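Local coordinates for protein alpha-L-arabinosidase (Xanthomonas axonopodis pv. citri, PDB 6D25) that probably removes arabinofuranosyl side groups from arabinoxylans, including internally di-substituted ones, by hydrolysis, as a GH51 alpha-L-arabinofuranosidase, at residues Val505-Pro510 and Val515-Gln520. Residues are numbered along the deposited sequence; the frame is centred on the assembly and turned at random.
Sequences VNVALP and VMLKLQ
Leu509 O accepts a hydrogen bond from Asn447 ND2 at the end of its strand, while the side chain of Leu509 packs on Val515 inside the C-terminal beta-sandwich of this GH51 enzyme. Strands 505-509 and 515-519 belong to facing layers: their axes pass 10.3 Å apart at 158°, nearly antiparallel, and no hydrogen bond joins them. The backbone of the first is instead paired with Val458, Val456 and Ala454 along one edge and with Arg499 and Gly497 along the other, while the second lies between strands 441-447 and 468-473. What joins the layers is alternate apolar side chains, all buried. With CG anti to the backbone N (chi1 -170°), the end of Leu509 comes nearer the other strand than the direction of its CB would suggest, and Leu509 CD1 touches both methyls of Val515, 3.7 Å from CG1 and 3.8 Å from CG2, the two side chains lying aslant. In the middle, Val507 and Leu517 meet tip to tip, Val507 CG2 lying 3.8 Å from Leu517 CD1. Leu517 CD1 also lies, more loosely, 4.4 Å from Val505 CG1. Val505 uses its other branch on the last leucine of the strand, crossing it at a slant with CG2 4.0 Å from Leu519 CD2.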
ATOM      1  N   VAL A 505     -50.502  12.011 -29.559  1.00 31.35           N
ATOM      2  CA  VAL A 505     -50.391  10.571 -29.555  1.00 32.51           C
ATOM      3  C   VAL A 505     -51.245  10.017 -28.402  1.00 32.29           C
ATOM      4  O   VAL A 505     -51.037  10.364 -27.247  1.00 32.35           O
ATOM      5  CB  VAL A 505     -48.926  10.099 -29.428  1.00 32.65           C
ATOM      6  CG1 VAL A 505     -48.828   8.588 -29.406  1.00 32.94           C
ATOM      7  CG2 VAL A 505     -48.078  10.589 -30.591  1.00 33.52           C
ATOM      8  N   ASN A 506     -52.217   9.183 -28.724  1.00 31.75           N
ATOM      9  CA  ASN A 506     -53.105   8.595 -27.707  1.00 33.29           C
ATOM     10  C   ASN A 506     -52.722   7.122 -27.575  1.00 30.51           C
ATOM     11  O   ASN A 506     -52.615   6.424 -28.586  1.00 29.68           O
ATOM     12  CB  ASN A 506     -54.593   8.748 -28.087  1.00 36.40           C
ATOM     13  CG  ASN A 506     -55.565   8.088 -27.114  1.00 40.92           C
ATOM     14  OD1 ASN A 506     -55.902   8.701 -26.089  1.00 44.05           O
ATOM     15  ND2 ASN A 506     -56.087   6.895 -27.453  1.00 41.00           N
ATOM     16  N   VAL A 507     -52.531   6.670 -26.340  1.00 28.43           N
ATOM     17  CA  VAL A 507     -52.066   5.315 -26.087  1.00 26.31           C
ATOM     18  C   VAL A 507     -53.011   4.638 -25.081  1.00 26.05           C
ATOM     19  O   VAL A 507     -53.184   5.124 -23.971  1.00 26.09           O
ATOM     20  CB  VAL A 507     -50.637   5.329 -25.540  1.00 25.66           C
ATOM     21  CG1 VAL A 507     -50.087   3.909 -25.410  1.00 25.55           C
ATOM     22  CG2 VAL A 507     -49.695   6.172 -26.378  1.00 25.98           C
ATOM     23  N   ALA A 508     -53.576   3.517 -25.466  1.00 25.29           N
ATOM     24  CA  ALA A 508     -54.253   2.596 -24.534  1.00 25.05           C
ATOM     25  C   ALA A 508     -53.196   1.625 -23.989  1.00 24.16           C
ATOM     26  O   ALA A 508     -52.725   0.712 -24.679  1.00 23.92           O
ATOM     27  CB  ALA A 508     -55.402   1.890 -25.232  1.00 25.50           C
ATOM     28  N   LEU A 509     -52.758   1.899 -22.771  1.00 23.73           N
ATOM     29  CA  LEU A 509     -51.578   1.242 -22.184  1.00 23.65           C
ATOM     30  C   LEU A 509     -52.041   0.186 -21.175  1.00 23.57           C
ATOM     31  O   LEU A 509     -52.596   0.539 -20.109  1.00 23.78           O
ATOM     32  CB  LEU A 509     -50.746   2.322 -21.496  1.00 23.90           C
ATOM     33  CG  LEU A 509     -49.368   1.885 -21.040  1.00 23.89           C
ATOM     34  CD1 LEU A 509     -48.543   1.347 -22.207  1.00 23.53           C
ATOM     35  CD2 LEU A 509     -48.629   3.033 -20.354  1.00 24.04           C
ATOM     36  N   PRO A 510     -51.870  -1.095 -21.499  1.00 23.38           N
ATOM     37  CA  PRO A 510     -52.348  -2.117 -20.557  1.00 23.45           C
ATOM     38  C   PRO A 510     -51.581  -2.090 -19.226  1.00 22.21           C
ATOM     39  O   PRO A 510     -50.449  -1.561 -19.131  1.00 21.64           O
ATOM     40  CB  PRO A 510     -52.097  -3.474 -21.265  1.00 23.86           C
ATOM     41  CG  PRO A 510     -52.019  -3.101 -22.733  1.00 23.81           C
ATOM     42  CD  PRO A 510     -51.348  -1.735 -22.705  1.00 23.23           C
ATOM     43  N   VAL A 515     -44.282  -0.244 -23.472  1.00 18.21           N
ATOM     44  CA  VAL A 515     -44.373  -0.078 -24.932  1.00 18.58           C
ATOM     45  C   VAL A 515     -43.228   0.838 -25.392  1.00 18.26           C
ATOM     46  O   VAL A 515     -42.776   1.727 -24.662  1.00 17.00           O
ATOM     47  CB  VAL A 515     -45.731   0.467 -25.386  1.00 19.97           C
ATOM     48  CG1 VAL A 515     -46.874  -0.439 -24.938  1.00 20.47           C
ATOM     49  CG2 VAL A 515     -45.975   1.892 -24.893  1.00 20.88           C
ATOM     50  N   MET A 516     -42.751   0.563 -26.597  1.00 18.38           N
ATOM     51  CA  MET A 516     -41.808   1.402 -27.299  1.00 18.70           C
ATOM     52  C   MET A 516     -42.460   1.797 -28.628  1.00 19.53           C
ATOM     53  O   MET A 516     -42.786   0.931 -29.427  1.00 19.82           O
ATOM     54  CB  MET A 516     -40.467   0.707 -27.522  1.00 18.28           C
ATOM     55  CG  MET A 516     -39.439   1.572 -28.210  1.00 18.82           C
ATOM     56  SD  MET A 516     -38.941   3.026 -27.255  1.00 19.43           S
ATOM     57  CE  MET A 516     -37.949   2.234 -25.998  1.00 19.37           C
ATOM     58  N   LEU A 517     -42.716   3.084 -28.793  1.00 20.00           N
ATOM     59  CA  LEU A 517     -43.432   3.653 -29.937  1.00 21.71           C
ATOM     60  C   LEU A 517     -42.460   4.378 -30.862  1.00 22.38           C
ATOM     61  O   LEU A 517     -41.551   5.043 -30.382  1.00 22.16           O
ATOM     62  CB  LEU A 517     -44.467   4.660 -29.449  1.00 22.14           C
ATOM     63  CG  LEU A 517     -45.438   4.129 -28.399  1.00 22.59           C
ATOM     64  CD1 LEU A 517     -46.433   5.207 -28.010  1.00 23.32           C
ATOM     65  CD2 LEU A 517     -46.167   2.900 -28.919  1.00 23.02           C
ATOM     66  N   LYS A 518     -42.645   4.177 -32.151  1.00 24.02           N
ATOM     67  CA  LYS A 518     -41.854   4.827 -33.171  1.00 25.29           C
ATOM     68  C   LYS A 518     -42.771   5.734 -33.989  1.00 26.78           C
ATOM     69  O   LYS A 518     -43.789   5.248 -34.559  1.00 25.75           O
ATOM     70  CB  LYS A 518     -41.221   3.762 -34.065  1.00 26.71           C
ATOM     71  CG  LYS A 518     -40.483   4.285 -35.291  1.00 28.65           C
ATOM     72  CD  LYS A 518     -39.920   3.160 -36.100  1.00 30.80           C
ATOM     73  CE  LYS A 518     -39.132   3.652 -37.285  1.00 34.41           C
ATOM     74  NZ  LYS A 518     -38.672   2.571 -38.184  1.00 37.12           N
ATOM     75  N   LEU A 519     -42.483   7.023 -33.987  1.00 28.21           N
ATOM     76  CA  LEU A 519     -43.248   7.983 -34.783  1.00 33.00           C
ATOM     77  C   LEU A 519     -42.679   8.041 -36.201  1.00 39.35           C
ATOM     78  O   LEU A 519     -41.465   8.037 -36.395  1.00 40.26           O
ATOM     79  CB  LEU A 519     -43.220   9.365 -34.119  1.00 31.94           C
ATOM     80  CG  LEU A 519     -43.725   9.396 -32.686  1.00 31.84           C
ATOM     81  CD1 LEU A 519     -43.819  10.796 -32.120  1.00 32.51           C
ATOM     82  CD2 LEU A 519     -45.100   8.776 -32.632  1.00 32.67           C
ATOM     83  N   GLN A 520     -43.539   8.083 -37.191  1.00 48.60           N
ATOM     84  CA  GLN A 520     -43.141   8.561 -38.507  1.00 56.01           C
ATOM     85  C   GLN A 520     -43.234  10.098 -38.458  1.00 61.99           C
ATOM     86  O   GLN A 520     -44.307  10.765 -38.296  1.00 67.50           O
ATOM     87  CB  GLN A 520     -44.006   7.900 -39.583  1.00 60.75           C
ATOM     88  CG  GLN A 520     -43.204   7.340 -40.757  1.00 65.57           C
ATOM     89  CD  GLN A 520     -42.374   6.107 -40.450  1.00 69.12           C
ATOM     90  OE1 GLN A 520     -42.301   5.609 -39.313  1.00 65.33           O
ATOM     91  NE2 GLN A 520     -41.711   5.609 -41.488  1.00 69.54           N
ATOM     92  OXT GLN A 520     -42.176  10.711 -38.475  1.00 64.42           O
TER